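Local atomic coordinates of SusD superfamily protein (Bacteroides vulgatus, PDB entry 3MYV), a protein that probably binds polysaccharide at the outer membrane, as a member of the SusD family of saccharide-binding proteins. Residues A[226-231]-A[361-366]; A[336-341]-A[357-362]. All coordinates share one frame; numbering follows the deposited sequence.

Contact 1 of 2, residues A[226-231]-A[361-366]. With EDO (1,2-ethanediol), chain H.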
loop_
_atom_site.group_PDB
_atom_site.type_symbol
_atom_site.label_atom_id
_atom_site.label_comp_id
_atom_site.label_asym_id
_atom_site.label_seq_id
_atom_site.Cartn_x
_atom_site.Cartn_y
_atom_site.Cartn_z
ATOM N N TYR A 226 -2.734 9.857 -17.601
ATOM C CA TYR A 226 -2.273 8.547 -17.162
ATOM C C TYR A 226 -2.786 7.499 -18.137
ATOM O O TYR A 226 -3.829 7.697 -18.778
ATOM C CB TYR A 226 -2.730 8.241 -15.747
ATOM C CG TYR A 226 -2.273 9.255 -14.755
ATOM C CD1 TYR A 226 -1.024 9.143 -14.125
ATOM C CD2 TYR A 226 -3.080 10.359 -14.439
ATOM C CE1 TYR A 226 -0.614 10.092 -13.192
ATOM C CE2 TYR A 226 -2.667 11.311 -13.525
ATOM C CZ TYR A 226 -1.432 11.178 -12.908
ATOM O OH TYR A 226 -1.025 12.104 -11.982
ATOM N N ALA A 227 -2.025 6.418 -18.294
ATOM C CA ALA A 227 -2.374 5.338 -19.207
ATOM C C ALA A 227 -1.693 4.047 -18.773
ATOM O O ALA A 227 -0.581 4.067 -18.197
ATOM C CB ALA A 227 -1.940 5.703 -20.645
ATOM N N LEU A 228 -2.344 2.932 -19.097
ATOM C CA LEU A 228 -1.824 1.611 -18.791
ATOM C C LEU A 228 -0.604 1.300 -19.649
ATOM O O LEU A 228 -0.585 1.597 -20.832
ATOM C CB LEU A 228 -2.877 0.543 -19.039
ATOM C CG LEU A 228 -4.068 0.524 -18.112
ATOM C CD1 LEU A 228 -5.064 -0.527 -18.597
ATOM C CD2 LEU A 228 -3.616 0.277 -16.663
ATOM N N TYR A 229 0.407 0.683 -19.055
ATOM C CA TYR A 229 1.552 0.151 -19.835
ATOM C C TYR A 229 1.095 -0.955 -20.763
ATOM O O TYR A 229 0.494 -1.918 -20.311
ATOM C CB TYR A 229 2.660 -0.419 -18.926
ATOM C CG TYR A 229 3.061 0.547 -17.853
ATOM C CD1 TYR A 229 3.513 1.815 -18.190
ATOM C CD2 TYR A 229 2.959 0.227 -16.506
ATOM C CE1 TYR A 229 3.825 2.731 -17.230
ATOM C CE2 TYR A 229 3.302 1.153 -15.522
ATOM C CZ TYR A 229 3.738 2.409 -15.905
ATOM O OH TYR A 229 4.032 3.386 -14.974
ATOM N N PRO A 230 1.423 -0.858 -22.067
ATOM C CA PRO A 230 1.140 -1.958 -22.998
ATOM C C PRO A 230 1.940 -3.199 -22.652
ATOM O O PRO A 230 3.012 -3.105 -22.017
ATOM C CB PRO A 230 1.616 -1.428 -24.359
ATOM C CG PRO A 230 1.871 -0.010 -24.186
ATOM C CD PRO A 230 1.981 0.325 -22.740
ATOM N N HIS A 231 1.406 -4.340 -23.081
ATOM C CA HIS A 231 2.009 -5.654 -22.891
ATOM C C HIS A 231 3.536 -5.624 -23.177
ATOM O O HIS A 231 4.351 -6.056 -22.357
ATOM C CB HIS A 231 1.310 -6.643 -23.819
ATOM C CG HIS A 231 1.851 -8.037 -23.745
ATOM N ND1 HIS A 231 1.426 -8.949 -22.810
ATOM C CD2 HIS A 231 2.776 -8.674 -24.503
ATOM C CE1 HIS A 231 2.058 -10.096 -22.997
ATOM N NE2 HIS A 231 2.892 -9.950 -24.012
ATOM N N ASN A 361 -10.997 -7.309 -17.803
ATOM C CA ASN A 361 -10.427 -7.813 -19.053
ATOM C C ASN A 361 -9.320 -6.949 -19.590
ATOM O O ASN A 361 -8.368 -7.449 -20.182
ATOM C CB ASN A 361 -11.486 -8.047 -20.136
ATOM C CG ASN A 361 -12.114 -9.411 -20.007
ATOM O OD1 ASN A 361 -11.563 -10.394 -20.502
ATOM N ND2 ASN A 361 -13.238 -9.499 -19.286
ATOM N N GLU A 362 -9.434 -5.642 -19.404
ATOM C CA GLU A 362 -8.337 -4.767 -19.832
ATOM C C GLU A 362 -7.021 -5.154 -19.186
ATOM O O GLU A 362 -5.964 -5.162 -19.854
ATOM C CB GLU A 362 -8.638 -3.326 -19.513
ATOM C CG GLU A 362 -7.759 -2.385 -20.284
ATOM C CD GLU A 362 -8.297 -2.098 -21.660
ATOM O OE1 GLU A 362 -9.509 -1.811 -21.749
ATOM O OE2 GLU A 362 -7.504 -2.128 -22.632
ATOM N N ILE A 363 -7.072 -5.516 -17.906
ATOM C CA ILE A 363 -5.856 -5.888 -17.172
ATOM C C ILE A 363 -5.421 -7.312 -17.558
ATOM O O ILE A 363 -4.216 -7.604 -17.734
ATOM C CB ILE A 363 -6.065 -5.765 -15.646
ATOM C CG1 ILE A 363 -6.391 -4.300 -15.284
ATOM C CG2 ILE A 363 -4.844 -6.321 -14.862
ATOM C CD1 ILE A 363 -5.303 -3.262 -15.663
ATOM N N VAL A 364 -6.396 -8.210 -17.684
ATOM C CA VAL A 364 -6.112 -9.598 -18.060
ATOM C C VAL A 364 -5.418 -9.650 -19.402
ATOM O O VAL A 364 -4.419 -10.346 -19.573
ATOM C CB VAL A 364 -7.403 -10.430 -18.037
ATOM C CG1 VAL A 364 -7.216 -11.810 -18.726
ATOM C CG2 VAL A 364 -7.864 -10.562 -16.569
ATOM N N LYS A 365 -5.951 -8.894 -20.359
ATOM C CA LYS A 365 -5.452 -8.925 -21.725
ATOM C C LYS A 365 -4.154 -8.167 -21.898
ATOM O O LYS A 365 -3.362 -8.489 -22.790
ATOM C CB LYS A 365 -6.520 -8.411 -22.696
ATOM C CG LYS A 365 -7.709 -9.351 -22.740
ATOM C CD LYS A 365 -8.876 -8.803 -23.584
ATOM C CE LYS A 365 -10.025 -9.814 -23.606
ATOM N NZ LYS A 365 -11.191 -9.319 -24.415
ATOM N N ARG A 366 -3.935 -7.136 -21.090
ATOM C CA ARG A 366 -2.634 -6.472 -21.105
ATOM C C ARG A 366 -1.573 -7.467 -20.633
ATOM O O ARG A 366 -0.469 -7.486 -21.154
ATOM C CB ARG A 366 -2.610 -5.213 -20.223
ATOM C CG ARG A 366 -1.331 -4.365 -20.364
ATOM C CD ARG A 366 -0.227 -4.801 -19.415
ATOM N NE ARG A 366 -0.654 -4.793 -18.014
ATOM C CZ ARG A 366 -0.792 -3.707 -17.245
ATOM N NH1 ARG A 366 -0.507 -2.477 -17.708
ATOM N NH2 ARG A 366 -1.193 -3.846 -15.977
HETATM C C1 EDO H . 4.682 1.382 -12.144
HETATM O O1 EDO H . 4.412 2.755 -12.440
HETATM C C2 EDO H . 5.914 0.898 -12.911
HETATM O O2 EDO H . 7.058 1.604 -12.448
#

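Contact 2 of 2, residues A[336-341]-A[357-362]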
loop_
_atom_site.group_PDB
_atom_site.type_symbol
_atom_site.label_atom_id
_atom_site.label_comp_id
_atom_site.label_asym_id
_atom_site.label_seq_id
_atom_site.Cartn_x
_atom_site.Cartn_y
_atom_site.Cartn_z
ATOM N N GLU A 336 -4.230 -0.576 -10.310
ATOM C CA GLU A 336 -5.029 -0.825 -9.102
ATOM C C GLU A 336 -6.458 -0.329 -9.257
ATOM O O GLU A 336 -7.393 -1.011 -8.827
ATOM C CB GLU A 336 -4.415 -0.203 -7.844
ATOM C CG GLU A 336 -5.167 -0.602 -6.581
ATOM C CD GLU A 336 -4.791 0.198 -5.326
ATOM O OE1 GLU A 336 -3.793 0.930 -5.373
ATOM O OE2 GLU A 336 -5.484 0.035 -4.298
ATOM N N VAL A 337 -6.626 0.848 -9.844
ATOM C CA VAL A 337 -7.940 1.445 -10.000
ATOM C C VAL A 337 -8.842 0.565 -10.883
ATOM O O VAL A 337 -10.023 0.357 -10.571
ATOM C CB VAL A 337 -7.858 2.869 -10.551
ATOM C CG1 VAL A 337 -9.276 3.474 -10.674
ATOM C CG2 VAL A 337 -6.956 3.749 -9.676
ATOM N N TYR A 338 -8.281 0.030 -11.957
ATOM C CA TYR A 338 -8.995 -0.945 -12.787
ATOM C C TYR A 338 -9.455 -2.137 -11.935
ATOM O O TYR A 338 -10.600 -2.574 -12.026
ATOM C CB TYR A 338 -8.122 -1.416 -13.955
ATOM C CG TYR A 338 -8.103 -0.468 -15.151
ATOM C CD1 TYR A 338 -7.387 0.732 -15.124
ATOM C CD2 TYR A 338 -8.780 -0.784 -16.319
ATOM C CE1 TYR A 338 -7.369 1.591 -16.238
ATOM C CE2 TYR A 338 -8.781 0.068 -17.421
ATOM C CZ TYR A 338 -8.081 1.251 -17.373
ATOM O OH TYR A 338 -8.062 2.086 -18.469
ATOM N N LEU A 339 -8.559 -2.659 -11.104
ATOM C CA LEU A 339 -8.916 -3.792 -10.236
ATOM C C LEU A 339 -9.916 -3.406 -9.147
ATOM O O LEU A 339 -10.751 -4.235 -8.800
ATOM C CB LEU A 339 -7.674 -4.457 -9.648
ATOM C CG LEU A 339 -6.800 -5.130 -10.699
ATOM C CD1 LEU A 339 -5.444 -5.495 -10.130
ATOM C CD2 LEU A 339 -7.479 -6.354 -11.320
ATOM N N ILE A 340 -9.862 -2.168 -8.626
ATOM C CA ILE A 340 -10.899 -1.698 -7.677
ATOM C C ILE A 340 -12.288 -1.665 -8.370
ATOM O O ILE A 340 -13.288 -2.155 -7.833
ATOM C CB ILE A 340 -10.550 -0.298 -7.090
ATOM C CG1 ILE A 340 -9.281 -0.389 -6.203
ATOM C CG2 ILE A 340 -11.798 0.295 -6.355
ATOM C CD1 ILE A 340 -8.649 0.958 -5.809
ATOM N N ALA A 341 -12.348 -1.097 -9.561
ATOM C CA ALA A 341 -13.610 -1.102 -10.309
ATOM C C ALA A 341 -14.112 -2.544 -10.566
ATOM O O ALA A 341 -15.311 -2.839 -10.419
ATOM C CB ALA A 341 -13.443 -0.355 -11.639
ATOM N N LEU A 357 -16.359 -5.988 -15.413
ATOM C CA LEU A 357 -15.794 -7.080 -16.209
ATOM C C LEU A 357 -14.944 -6.513 -17.351
ATOM O O LEU A 357 -13.908 -7.065 -17.691
ATOM C CB LEU A 357 -16.909 -7.950 -16.769
ATOM C CG LEU A 357 -16.520 -9.227 -17.532
ATOM C CD1 LEU A 357 -15.516 -10.063 -16.707
ATOM C CD2 LEU A 357 -17.766 -10.023 -17.886
ATOM N N GLY A 358 -15.410 -5.421 -17.953
ATOM C CA GLY A 358 -14.670 -4.745 -19.020
ATOM C C GLY A 358 -13.300 -4.301 -18.502
ATOM O O GLY A 358 -12.257 -4.553 -19.124
ATOM N N TYR A 359 -13.298 -3.676 -17.338
ATOM C CA TYR A 359 -12.047 -3.252 -16.708
ATOM C C TYR A 359 -11.144 -4.425 -16.311
ATOM O O TYR A 359 -9.914 -4.363 -16.494
ATOM C CB TYR A 359 -12.341 -2.347 -15.513
ATOM C CG TYR A 359 -12.917 -1.006 -15.882
ATOM C CD1 TYR A 359 -12.348 -0.232 -16.891
ATOM C CD2 TYR A 359 -13.989 -0.471 -15.190
ATOM C CE1 TYR A 359 -12.864 0.997 -17.212
ATOM C CE2 TYR A 359 -14.506 0.744 -15.501
ATOM C CZ TYR A 359 -13.939 1.496 -16.497
ATOM O OH TYR A 359 -14.450 2.740 -16.812
ATOM N N LEU A 360 -11.745 -5.497 -15.787
ATOM C CA LEU A 360 -10.985 -6.685 -15.431
ATOM C C LEU A 360 -10.270 -7.184 -16.681
ATOM O O LEU A 360 -9.084 -7.416 -16.621
ATOM C CB LEU A 360 -11.876 -7.767 -14.822
ATOM C CG LEU A 360 -11.162 -9.081 -14.450
ATOM C CD1 LEU A 360 -10.033 -8.805 -13.360
ATOM C CD2 LEU A 360 -12.155 -10.110 -14.045
ATOM N N ASN A 361 -10.997 -7.309 -17.803
ATOM C CA ASN A 361 -10.427 -7.813 -19.053
ATOM C C ASN A 361 -9.320 -6.949 -19.590
ATOM O O ASN A 361 -8.368 -7.449 -20.182
ATOM C CB ASN A 361 -11.486 -8.047 -20.136
ATOM C CG ASN A 361 -12.114 -9.411 -20.007
ATOM O OD1 ASN A 361 -11.563 -10.394 -20.502
ATOM N ND2 ASN A 361 -13.238 -9.499 -19.286
ATOM N N GLU A 362 -9.434 -5.642 -19.404
ATOM C CA GLU A 362 -8.337 -4.767 -19.832
ATOM C C GLU A 362 -7.021 -5.154 -19.186
ATOM O O GLU A 362 -5.964 -5.162 -19.854
ATOM C CB GLU A 362 -8.638 -3.326 -19.513
ATOM C CG GLU A 362 -7.759 -2.385 -20.284
ATOM C CD GLU A 362 -8.297 -2.098 -21.660
ATOM O OE1 GLU A 362 -9.509 -1.811 -21.749
ATOM O OE2 GLU A 362 -7.504 -2.128 -22.632
#

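Contact 1 of 2, residues A[226-231]-A[361-366]
R366 and the loop residues Y229 and H231 are joined by two hydrogen bonds at the last turn of helix 350-367, one given by the R366 side chain and one accepted by its backbone oxygen. In the first, R366 NH1 donates to Y229 O over 2.8 Å, nearly straight at 172°, with the acceptor lying in the guanidinium plane and the N-H arriving on a lone pair of the carbonyl. In the second, H231 ND1 donates to the backbone R366 O at 2.9 Å. That oxygen lies in the imidazole plane, although the donor is tilted 30° from the carbonyl plane. The arginine chain folds to reach the loop: CG stands anti to the backbone N (chi1 -172°), then bends at chi2 and chi3, which brings R366 CG and CD alongside Y229 O as well. Beside this polar pair L228 supplies the apolar part. Its CD1 lies 3.7 Å from E362 CG, and both of its methyls approach I363 CD1 at 4.0 Å, the two side chains crossing at about a right angle. Y229 OH shares a hydrogen bond with O1 of a bound 1,2-ethanediol, probably from the crystallisation liquor. Outside the two segments, NH1 forms a salt bridge with E247 OE2, and NH2 forms one with E390 OE1 and a hydrogen bond with S335 OG. The same E247 OE2 also accepts from Y229 N, linking the arginine to the loop backbone. A leucine in place of R366 would probably leave Y229 O without this donor and E247 and E390 without their shared cationic partner. The contact thus ties the loop between helix 206-223 and strand 248-252 to helix 350-367, with S335 and Y338 of helix 334-348 touching L228 and helix 380-391 packed against I363.

Contact 2 of 2, residues A[336-341]-A[357-362]
Y338 and Y359 meet across an antiparallel helical hairpin, formed by helices 334-348 and 350-367 in the TPR-like, helix-rich fold of the SusD family. The short segments run at 144° to each other with their axes 8.1 Å apart at closest approach, and the CA atoms of the two tyrosines form the nearest pair across them. The dense part lies on one flank. Y338 CE2 comes to 3.6 Å from Y359 CD1, and the ring planes stand at 86° with centroids 5.3 Å apart, an oblique meeting of two aromatic groups. Both tyrosines have CG anti to their own carbonyl carbon, beside the backbone N (chi1 -82° in Y338), a torsion that helps bring Y338 CD2 and CE2 over to Y359. The small A341 approaches from the same side of the Y359 ring plane, obliquely, but at the other CD carbon, its CB 3.6 Å from Y359 CD2; both CD carbons, the ring positions next to CG, are therefore in contact. I217 of helix 206-223 touches both tyrosines, and D214 of that helix takes the polar end of Y359 in a hydrogen bond with its OH. Packing is slacker elsewhere. L339 and L360 both set out away from the opposing helix, and their branches return only far enough for L339 CD2 to lie 4.1 Å from L360 CD1; E386 of helix 380-391 touches both leucines. At the solvent side, exposed E362 lays only its aliphatic stem near Y338, obliquely to the ring, with CG 3.9 Å from Y338 CE2. Farther from the interface, L357 O accepts from both N361 N and N361 ND2, which approach from opposite faces of the carbonyl plane, the side-chain bond measuring 3.0 Å.

How the contacts relate
Contacts 1 and 2 share helix 350-367 and overlap on N361 and E362, their centres about 9 Å apart. Along the chain the loop 226-231 comes first, then 336-341, then 357-362 and 361-366, so contact 1 closes across 129 intervening residues whereas contact 2 closes across 15. Contact 2 pairs neighbouring helices; contact 1 brings the distant loop onto the next turn of the second helix. They touch directly through Y338, with I363 CG1 3.6 Å from Y338 CB and L228 CD1 3.7 Å from Y338 CZ. Local helix pairing and long-range loop attachment therefore form one continuous packed region of this SusD-family protein.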